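Local coordinates for protein arginine N-methyltransferase SFM1 (Saccharomyces cerevisiae, PDB 5C74) that transfers a methyl group from S-adenosyl-L-methionine to one arginine of ribosomal protein S3, leaving it monomethylated, at residues 14-17 with 18-22; 89-92 with 93-97; 145-148 with 149-153; 194-197 with 198-201. One frame throughout, in Å; residues are numbered along the deposited sequence.

Contact 1: residues 14-17 with 18-22; sequences EWVI and LEYSQ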
loop_
_atom_site.group_PDB
_atom_site.type_symbol
_atom_site.label_atom_id
_atom_site.label_comp_id
_atom_site.label_asym_id
_atom_site.label_seq_id
_atom_site.Cartn_x
_atom_site.Cartn_y
_atom_site.Cartn_z
ATOM N N GLU A 14 -0.592 2.416 3.985
ATOM C CA GLU A 14 -0.421 2.818 5.368
ATOM C C GLU A 14 -1.315 1.989 6.288
ATOM O O GLU A 14 -0.871 1.562 7.356
ATOM C CB GLU A 14 -0.699 4.318 5.529
ATOM C CG GLU A 14 -0.506 4.847 6.940
ATOM C CD GLU A 14 0.931 4.731 7.453
ATOM O OE1 GLU A 14 1.871 4.552 6.640
ATOM O OE2 GLU A 14 1.112 4.826 8.687
ATOM N N TRP A 15 -2.550 1.712 5.869
ATOM C CA TRP A 15 -3.438 0.949 6.748
ATOM C C TRP A 15 -2.941 -0.489 6.892
ATOM O O TRP A 15 -3.042 -1.066 7.983
ATOM C CB TRP A 15 -4.900 0.975 6.257
ATOM C CG TRP A 15 -5.198 0.318 4.929
ATOM C CD1 TRP A 15 -5.265 0.925 3.703
ATOM C CD2 TRP A 15 -5.517 -1.060 4.709
ATOM N NE1 TRP A 15 -5.596 0.003 2.735
ATOM C CE2 TRP A 15 -5.763 -1.223 3.330
ATOM C CE3 TRP A 15 -5.612 -2.181 5.550
ATOM C CZ2 TRP A 15 -6.101 -2.455 2.768
ATOM C CZ3 TRP A 15 -5.956 -3.409 4.990
ATOM C CH2 TRP A 15 -6.188 -3.532 3.611
ATOM N N VAL A 16 -2.371 -1.050 5.826
ATOM C CA VAL A 16 -1.777 -2.395 5.907
ATOM C C VAL A 16 -0.571 -2.421 6.856
ATOM O O VAL A 16 -0.382 -3.361 7.642
ATOM C CB VAL A 16 -1.342 -2.903 4.509
ATOM C CG1 VAL A 16 -0.383 -4.065 4.622
ATOM C CG2 VAL A 16 -2.550 -3.303 3.670
ATOM N N ILE A 17 0.247 -1.378 6.804
ATOM C CA ILE A 17 1.392 -1.293 7.722
ATOM C C ILE A 17 0.910 -1.243 9.171
ATOM O O ILE A 17 1.474 -1.900 10.051
ATOM C CB ILE A 17 2.267 -0.066 7.412
ATOM C CG1 ILE A 17 2.945 -0.253 6.043
ATOM C CG2 ILE A 17 3.317 0.146 8.520
ATOM C CD1 ILE A 17 3.654 1.030 5.511
ATOM N N LEU A 18 -0.149 -0.486 9.423
ATOM C CA LEU A 18 -0.682 -0.431 10.776
ATOM C C LEU A 18 -1.232 -1.793 11.198
ATOM O O LEU A 18 -1.022 -2.212 12.346
ATOM C CB LEU A 18 -1.768 0.642 10.898
ATOM C CG LEU A 18 -1.289 2.074 10.627
ATOM C CD1 LEU A 18 -2.469 3.048 10.819
ATOM C CD2 LEU A 18 -0.141 2.428 11.564
ATOM N N GLU A 19 -1.926 -2.478 10.284
ATOM C CA GLU A 19 -2.470 -3.804 10.612
ATOM C C GLU A 19 -1.378 -4.827 10.851
ATOM O O GLU A 19 -1.428 -5.573 11.841
ATOM C CB GLU A 19 -3.416 -4.294 9.518
ATOM C CG GLU A 19 -4.694 -3.452 9.484
ATOM C CD GLU A 19 -5.854 -4.105 8.736
ATOM O OE1 GLU A 19 -5.651 -5.141 8.047
ATOM O OE2 GLU A 19 -6.980 -3.568 8.863
ATOM N N TYR A 20 -0.392 -4.877 9.963
ATOM C CA TYR A 20 0.730 -5.806 10.168
ATOM C C TYR A 20 1.486 -5.506 11.462
ATOM O O TYR A 20 1.914 -6.430 12.157
ATOM C CB TYR A 20 1.705 -5.762 8.985
ATOM C CG TYR A 20 1.179 -6.392 7.711
ATOM C CD1 TYR A 20 -0.039 -7.078 7.677
ATOM C CD2 TYR A 20 1.916 -6.320 6.535
ATOM C CE1 TYR A 20 -0.498 -7.647 6.496
ATOM C CE2 TYR A 20 1.463 -6.878 5.366
ATOM C CZ TYR A 20 0.273 -7.546 5.344
ATOM O OH TYR A 20 -0.130 -8.090 4.151
ATOM N N SER A 21 1.668 -4.221 11.778
ATOM C CA SER A 21 2.353 -3.839 13.004
ATOM C C SER A 21 1.596 -4.359 14.213
ATOM O O SER A 21 2.205 -4.844 15.163
ATOM C CB SER A 21 2.501 -2.318 13.117
ATOM O OG SER A 21 3.300 -1.819 12.061
ATOM N N GLN A 22 0.268 -4.238 14.181
ATOM C CA GLN A 22 -0.556 -4.702 15.294
ATOM C C GLN A 22 -0.440 -6.217 15.441
ATOM O O GLN A 22 -0.323 -6.744 16.556
ATOM C CB GLN A 22 -2.020 -4.293 15.089
ATOM C CG GLN A 22 -2.944 -4.705 16.233
ATOM C CD GLN A 22 -2.980 -3.698 17.353
ATOM O OE1 GLN A 22 -2.085 -2.851 17.489
ATOM N NE2 GLN A 22 -4.036 -3.767 18.164
#
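One face of the Tyr20 ring carries Val16 CG1, a CH-pi contact lying 3.6 Å from the ring centroid and only 19° off the normal, displaced toward the CE2-CZ side. CG1 lies anti to the valine's backbone N (chi1 163°), which sends it along the helix toward the ring, while Val16 CG2 lies over a face of the Trp15 indole. At the edge of that indole, close to its plane, comes the carboxylate of Glu19, with OE1 3.5 Å from Trp15 CZ3 and the two planes 79° apart. Val16 with Tyr20 and Trp15 with Glu19 are each one helical turn apart within helix 14-27, the crossover helix of a beta-alpha-beta unit between strands 2-6 and 32-35. A serine shows the same spacing in polar form: Ile17 O accepts from Ser21 N at 2.9 Å and from Ser21 OG at 2.7 Å, the two donors coming from opposite faces of the carbonyl plane. Tyr20 OH is hydrogen-bonded to His7; an alanine here would probably leave that histidine without its phenol partner and bare one side of Val16. Glu14, whose carboxylate lies near Leu18, forms a salt bridge to Arg49. The chemistry is thus divided: apolar carbon meets aromatic faces, a carboxylate meets an aromatic edge, where the partly positive ring hydrogens probably suit it, and the serine hydroxyl is satisfied by its own helix backbone.

Contact 2: residues 89-92 with 93-97; sequences IDLQ and PEDAT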
loop_
_atom_site.group_PDB
_atom_site.type_symbol
_atom_site.label_atom_id
_atom_site.label_comp_id
_atom_site.label_asym_id
_atom_site.label_seq_id
_atom_site.Cartn_x
_atom_site.Cartn_y
_atom_site.Cartn_z
ATOM N N ILE A 89 -17.419 -25.047 7.890
ATOM C CA ILE A 89 -16.977 -25.428 9.226
ATOM C C ILE A 89 -16.167 -24.289 9.856
ATOM O O ILE A 89 -15.130 -23.914 9.325
ATOM C CB ILE A 89 -16.115 -26.713 9.190
ATOM C CG1 ILE A 89 -16.944 -27.892 8.664
ATOM C CG2 ILE A 89 -15.567 -27.007 10.564
ATOM C CD1 ILE A 89 -16.159 -29.174 8.500
ATOM N N ASP A 90 -16.640 -23.730 10.972
ATOM C CA ASP A 90 -15.875 -22.703 11.677
ATOM C C ASP A 90 -14.702 -23.317 12.421
ATOM O O ASP A 90 -14.800 -24.429 12.932
ATOM C CB ASP A 90 -16.744 -21.944 12.686
ATOM C CG ASP A 90 -17.601 -20.873 12.044
ATOM O OD1 ASP A 90 -17.221 -20.322 10.990
ATOM O OD2 ASP A 90 -18.680 -20.593 12.602
ATOM N N LEU A 91 -13.609 -22.570 12.507
ATOM C CA LEU A 91 -12.510 -22.923 13.397
ATOM C C LEU A 91 -13.044 -23.050 14.815
ATOM O O LEU A 91 -13.796 -22.188 15.272
ATOM C CB LEU A 91 -11.412 -21.858 13.334
ATOM C CG LEU A 91 -10.066 -22.195 13.968
ATOM C CD1 LEU A 91 -9.357 -23.263 13.143
ATOM C CD2 LEU A 91 -9.204 -20.935 14.065
ATOM N N GLN A 92 -12.691 -24.141 15.492
ATOM C CA GLN A 92 -13.162 -24.393 16.862
ATOM C C GLN A 92 -11.974 -24.631 17.778
ATOM O O GLN A 92 -10.893 -24.970 17.302
ATOM C CB GLN A 92 -14.088 -25.621 16.921
ATOM C CG GLN A 92 -15.440 -25.449 16.278
ATOM C CD GLN A 92 -16.271 -26.709 16.425
ATOM O OE1 GLN A 92 -16.137 -27.652 15.644
ATOM N NE2 GLN A 92 -17.111 -26.741 17.449
ATOM N N PRO A 93 -12.176 -24.511 19.103
ATOM C CA PRO A 93 -11.062 -24.791 20.017
ATOM C C PRO A 93 -10.445 -26.183 19.840
ATOM O O PRO A 93 -9.230 -26.332 20.019
ATOM C CB PRO A 93 -11.711 -24.654 21.402
ATOM C CG PRO A 93 -12.793 -23.655 21.185
ATOM C CD PRO A 93 -13.356 -24.003 19.827
ATOM N N GLU A 94 -11.246 -27.179 19.470
ATOM C CA GLU A 94 -10.709 -28.531 19.277
ATOM C C GLU A 94 -9.735 -28.621 18.105
ATOM O O GLU A 94 -8.953 -29.567 18.025
ATOM C CB GLU A 94 -11.831 -29.552 19.057
ATOM C CG GLU A 94 -12.992 -29.424 20.019
ATOM C CD GLU A 94 -14.009 -28.424 19.519
ATOM O OE1 GLU A 94 -14.651 -28.706 18.483
ATOM O OE2 GLU A 94 -14.139 -27.350 20.141
ATOM N N ASP A 95 -9.777 -27.648 17.196
ATOM C CA ASP A 95 -8.835 -27.613 16.067
ATOM C C ASP A 95 -7.412 -27.252 16.479
ATOM O O ASP A 95 -6.480 -27.359 15.684
ATOM C CB ASP A 95 -9.293 -26.606 15.004
ATOM C CG ASP A 95 -10.544 -27.047 14.278
ATOM O OD1 ASP A 95 -10.727 -28.266 14.078
ATOM O OD2 ASP A 95 -11.327 -26.167 13.876
ATOM N N ALA A 96 -7.239 -26.814 17.718
ATOM C CA ALA A 96 -5.903 -26.458 18.204
ATOM C C ALA A 96 -4.887 -27.608 18.101
ATOM O O ALA A 96 -3.698 -27.362 17.902
ATOM C CB ALA A 96 -5.989 -25.968 19.659
ATOM N N THR A 97 -5.335 -28.857 18.251
ATOM C CA THR A 97 -4.424 -29.996 18.090
ATOM C C THR A 97 -4.149 -30.369 16.634
ATOM O O THR A 97 -3.301 -31.215 16.364
ATOM C CB THR A 97 -4.979 -31.255 18.779
ATOM O OG1 THR A 97 -6.221 -31.610 18.156
ATOM C CG2 THR A 97 -5.222 -30.982 20.267
HETATM O O HOH W 1 -13.881 -27.092 13.482
#
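Asp95 OD2 is gripped by several groups: the backbone N of Gln92 donates to it at 2.9 Å, a water approaches to 2.7 Å from OD2, and Arg131 adds a salt bridge from strand 128-131. The Gln92 N-H points well at the oxygen (164°) yet arrives from above the carboxylate plane, 42° out of it. In return Asp95 N donates to Gln92 O at 2.9 Å, closing the first turn of the short 3-10 segment 93-95; the side-chain half of this exchange resembles one arm of a capping box. CG of Asp95 stands anti to its carbonyl carbon (chi1 -69°), which folds the carboxylate back over the preceding residues, where OD2 also comes 3.6 Å from Leu91 CD1. Glu94, solvent-exposed like Gln92, bends at chi2 and brings OE1 3.3 Å from Gln92 CD, with amide and carboxylate planes perpendicular. An asparagine in place of Asp95 would probably leave Arg131 without its counter-charge. The turn belongs to the loop between strands 80-83 and 101-104; Leu91 and Pro93 pack on helix 140-151, and the backbone of Ile89 and Leu91 pairs with Arg132, just beyond strand 128-131.

Contact 3: residues 145-148 with 149-153; sequences RTTQ and LIIKD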
loop_
_atom_site.group_PDB
_atom_site.type_symbol
_atom_site.label_atom_id
_atom_site.label_comp_id
_atom_site.label_asym_id
_atom_site.label_seq_id
_atom_site.Cartn_x
_atom_site.Cartn_y
_atom_site.Cartn_z
ATOM N N ARG A 145 -6.559 -12.043 15.733
ATOM C CA ARG A 145 -6.944 -11.983 17.147
ATOM C C ARG A 145 -7.992 -13.051 17.451
ATOM O O ARG A 145 -7.937 -13.728 18.479
ATOM C CB ARG A 145 -7.492 -10.602 17.530
ATOM C CG ARG A 145 -8.005 -10.531 18.956
ATOM C CD ARG A 145 -8.289 -9.093 19.366
ATOM N NE ARG A 145 -7.046 -8.359 19.485
ATOM C CZ ARG A 145 -6.311 -8.355 20.590
ATOM N NH1 ARG A 145 -6.722 -9.021 21.666
ATOM N NH2 ARG A 145 -5.181 -7.675 20.624
ATOM N N THR A 146 -8.951 -13.189 16.550
ATOM C CA THR A 146 -10.019 -14.152 16.726
ATOM C C THR A 146 -9.462 -15.561 16.768
ATOM O O THR A 146 -9.861 -16.367 17.605
ATOM C CB THR A 146 -11.067 -14.042 15.608
ATOM O OG1 THR A 146 -11.687 -12.743 15.662
ATOM C CG2 THR A 146 -12.130 -15.128 15.773
ATOM N N THR A 147 -8.523 -15.847 15.879
ATOM C CA THR A 147 -7.931 -17.178 15.843
ATOM C C THR A 147 -7.180 -17.486 17.145
ATOM O O THR A 147 -7.226 -18.617 17.657
ATOM C CB THR A 147 -7.003 -17.317 14.626
ATOM O OG1 THR A 147 -7.793 -17.211 13.433
ATOM C CG2 THR A 147 -6.304 -18.692 14.661
ATOM N N GLN A 148 -6.496 -16.481 17.686
ATOM C CA GLN A 148 -5.798 -16.642 18.959
ATOM C C GLN A 148 -6.779 -16.969 20.086
ATOM O O GLN A 148 -6.523 -17.833 20.929
ATOM C CB GLN A 148 -5.001 -15.377 19.298
ATOM C CG GLN A 148 -3.818 -15.149 18.383
ATOM C CD GLN A 148 -2.640 -16.019 18.766
ATOM O OE1 GLN A 148 -2.376 -17.042 18.136
ATOM N NE2 GLN A 148 -1.935 -15.624 19.815
ATOM N N LEU A 149 -7.896 -16.260 20.117
ATOM C CA LEU A 149 -8.901 -16.496 21.147
ATOM C C LEU A 149 -9.416 -17.934 21.077
ATOM O O LEU A 149 -9.625 -18.590 22.104
ATOM C CB LEU A 149 -10.062 -15.492 20.991
ATOM C CG LEU A 149 -9.720 -14.028 21.307
ATOM C CD1 LEU A 149 -10.831 -13.063 20.833
ATOM C CD2 LEU A 149 -9.510 -13.897 22.804
ATOM N N ILE A 150 -9.602 -18.428 19.856
ATOM C CA ILE A 150 -10.179 -19.760 19.655
ATOM C C ILE A 150 -9.154 -20.861 19.940
ATOM O O ILE A 150 -9.436 -21.811 20.670
ATOM C CB ILE A 150 -10.727 -19.905 18.209
ATOM C CG1 ILE A 150 -11.938 -18.997 18.005
ATOM C CG2 ILE A 150 -11.123 -21.334 17.893
ATOM C CD1 ILE A 150 -12.381 -18.898 16.536
ATOM N N ILE A 151 -7.947 -20.697 19.405
ATOM C CA ILE A 151 -6.947 -21.751 19.401
ATOM C C ILE A 151 -6.070 -21.706 20.652
ATOM O O ILE A 151 -5.769 -22.742 21.260
ATOM C CB ILE A 151 -6.075 -21.659 18.125
ATOM C CG1 ILE A 151 -6.933 -21.915 16.881
ATOM C CG2 ILE A 151 -4.944 -22.670 18.153
ATOM C CD1 ILE A 151 -7.490 -23.338 16.781
ATOM N N LYS A 152 -5.668 -20.505 21.049
ATOM C CA LYS A 152 -4.818 -20.369 22.228
ATOM C C LYS A 152 -5.635 -20.353 23.509
ATOM O O LYS A 152 -5.337 -21.106 24.441
ATOM C CB LYS A 152 -3.955 -19.107 22.134
ATOM C CG LYS A 152 -3.200 -18.779 23.421
ATOM C CD LYS A 152 -2.276 -17.582 23.218
ATOM C CE LYS A 152 -2.018 -16.863 24.540
ATOM N NZ LYS A 152 -3.146 -15.960 24.884
ATOM N N ASP A 153 -6.667 -19.514 23.570
ATOM C CA ASP A 153 -7.440 -19.374 24.801
ATOM C C ASP A 153 -8.608 -20.355 24.892
ATOM O O ASP A 153 -9.220 -20.475 25.950
ATOM C CB ASP A 153 -7.981 -17.949 24.938
ATOM C CG ASP A 153 -6.874 -16.929 25.176
ATOM O OD1 ASP A 153 -5.734 -17.343 25.507
ATOM O OD2 ASP A 153 -7.147 -15.719 25.036
#
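Thr146 and Ile150 run alongside each other in the same direction, with Thr146 CG2 3.9 Å from Ile150 CD1. This is i to i+4 packing along an alpha-helix, here the last turns of helix 140-151 in a protein of the SPOUT clan. The next pair repeats the pattern: Thr147 and Ile151 are set in the same parallel fashion, and Thr147 CG2 comes 4.0 Å from Ile151 CG1. In both threonines the methyl stands anti to the backbone N, on the side of the following turn, while OG1 (chi1 -63° and -65°) turns back to the preceding one, where Thr142 O and Ala143 O accept its hydrogen bonds. One small branched residue thereby serves two turns, its methyl facing an isoleucine and its hydroxyl satisfied by the helix itself.

Gln148 and Lys152 meet differently. Their chains cross obliquely, the amide NE2 coming 3.9 Å from Lys152 CD, so the glutamine lies across the aliphatic part of the lysine; its OE1 is held by Tyr3 OH. Arg145 makes a looser approach, CG to Leu149 CD1 at 4.2 Å. Beyond the helix, Leu91 packs against Thr147 and Ile151, and Val183 lies against Arg145 and Thr146.

Toward the C-terminal end Gln148 O becomes a bifurcated acceptor. It takes Lys152 N at 2.8 Å, the usual i+4 bond though bent, and also Asp153 N at 3.1 Å, an i+5 bond of the wider pi-type. Lys152 NZ then curls round to Asp153 OD1, a 3.0 Å salt bridge on the syn side of the carboxylate, somewhat out of its plane.

Contact 4: residues 194-197 with 198-201; sequences EGML and DLIK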
loop_
_atom_site.group_PDB
_atom_site.type_symbol
_atom_site.label_atom_id
_atom_site.label_comp_id
_atom_site.label_asym_id
_atom_site.label_seq_id
_atom_site.Cartn_x
_atom_site.Cartn_y
_atom_site.Cartn_z
ATOM N N GLU A 194 -3.099 0.197 16.553
ATOM C CA GLU A 194 -2.634 1.518 16.927
ATOM C C GLU A 194 -2.585 2.388 15.673
ATOM O O GLU A 194 -2.131 1.932 14.618
ATOM C CB GLU A 194 -1.255 1.448 17.596
ATOM C CG GLU A 194 -1.248 0.647 18.900
ATOM C CD GLU A 194 0.116 0.640 19.598
ATOM O OE1 GLU A 194 1.058 1.305 19.113
ATOM O OE2 GLU A 194 0.242 -0.034 20.641
ATOM N N GLY A 195 -3.088 3.617 15.773
ATOM C CA GLY A 195 -3.007 4.539 14.656
ATOM C C GLY A 195 -4.141 4.452 13.646
ATOM O O GLY A 195 -4.302 5.357 12.828
ATOM N N MET A 196 -4.917 3.373 13.669
ATOM C CA MET A 196 -5.955 3.211 12.637
ATOM C C MET A 196 -7.096 4.219 12.788
ATOM O O MET A 196 -7.561 4.788 11.795
ATOM C CB MET A 196 -6.529 1.792 12.634
ATOM C CG MET A 196 -7.540 1.555 11.476
ATOM S SD MET A 196 -6.806 1.607 9.808
ATOM C CE MET A 196 -5.908 0.055 9.797
ATOM N N LEU A 197 -7.559 4.460 14.013
ATOM C CA LEU A 197 -8.645 5.439 14.177
ATOM C C LEU A 197 -8.178 6.819 13.706
ATOM O O LEU A 197 -8.945 7.574 13.076
ATOM C CB LEU A 197 -9.129 5.499 15.624
ATOM C CG LEU A 197 -10.350 6.399 15.871
ATOM C CD1 LEU A 197 -11.502 6.018 14.939
ATOM C CD2 LEU A 197 -10.793 6.328 17.324
ATOM N N ASP A 198 -6.920 7.152 13.997
ATOM C CA ASP A 198 -6.336 8.391 13.488
ATOM C C ASP A 198 -6.366 8.439 11.967
ATOM O O ASP A 198 -6.654 9.483 11.384
ATOM C CB ASP A 198 -4.886 8.569 13.950
ATOM C CG ASP A 198 -4.781 9.035 15.385
ATOM O OD1 ASP A 198 -5.821 9.389 15.982
ATOM O OD2 ASP A 198 -3.653 9.032 15.917
ATOM N N LEU A 199 -6.033 7.318 11.330
ATOM C CA LEU A 199 -6.040 7.254 9.866
ATOM C C LEU A 199 -7.469 7.426 9.337
ATOM O O LEU A 199 -7.696 8.102 8.332
ATOM C CB LEU A 199 -5.450 5.929 9.386
ATOM C CG LEU A 199 -4.934 5.846 7.955
ATOM C CD1 LEU A 199 -3.769 6.820 7.763
ATOM C CD2 LEU A 199 -4.509 4.427 7.612
ATOM N N ILE A 200 -8.430 6.814 10.020
ATOM C CA ILE A 200 -9.832 6.951 9.613
ATOM C C ILE A 200 -10.266 8.408 9.739
ATOM O O ILE A 200 -10.938 8.962 8.851
ATOM C CB ILE A 200 -10.760 6.050 10.447
ATOM C CG1 ILE A 200 -10.439 4.577 10.179
ATOM C CG2 ILE A 200 -12.227 6.322 10.081
ATOM C CD1 ILE A 200 -11.179 3.604 11.111
ATOM N N LYS A 201 -9.866 9.030 10.843
ATOM C CA LYS A 201 -10.175 10.444 11.072
ATOM C C LYS A 201 -9.536 11.330 10.010
ATOM O O LYS A 201 -10.162 12.263 9.511
ATOM C CB LYS A 201 -9.725 10.868 12.475
ATOM C CG LYS A 201 -9.921 12.356 12.770
ATOM C CD LYS A 201 -9.874 12.629 14.272
ATOM C CE LYS A 201 -8.602 12.071 14.903
ATOM N NZ LYS A 201 -8.283 12.710 16.214
#
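Apolar packing joins Met196 to two residues of the following turn. Its CG lies 4.2 Å from Ile200 CD1, and its sulphur SD is 4.2 Å from Leu199 CD2. The methionine leaves the backbone with CG anti to N (chi1 -175°) and then bends at both chi2 and chi3, which carries its end away from Ile200 and over toward Trp15 and Glu19 of helix 14-27. Ile200 instead sends CG1 over the backbone, 3.3 Å from Met196 O.

Backbone hydrogen bonds supply the second kind of interaction. Ile200 N reaches Met196 O at 2.8 Å, nearly in line with the carbonyl bond, and Lys201 N reaches Leu197 O, also at 2.8 Å. The earliest of the set, Leu199 N to Gly195 O at 3.0 Å, marks the start of helix 196-205, with Gly195 as its N-cap. At a phi of 87° and psi of -16° a side chain on Gly195 would collide with the carbonyl oxygen of Glu194, a restriction glycine escapes.

Contacts with the surroundings form a third group. Phe170 packs on Leu197, Ile200 and Lys201, whereas Leu199 and Ile200 meet Leu205 of the second subunit, a residue of the appended C-terminal tag.

Followed from the N terminus, the four contacts come in series; none nests in or crosses another, and each closes no more than a turn or two of its own segment. Contact 1 lies on the helix linking strands 2-6 and 32-35, contact 2 in the loop between strands 80-83 and 101-104, contact 3 on the helix after strand 128-131, and contact 4 on the C-terminal helix. They associate in space as two pairs. Contact 2 packs on contact 3, Leu91 CD2 lying 3.7 Å from Thr147 CG2; contact 1 meets contact 4, with Trp15 O 3.6 Å from Met196 CE, and both reach the second subunit. Contacts 1 and 2 stand on opposite sides of the chain's centre, nearest atoms about 17 Å apart.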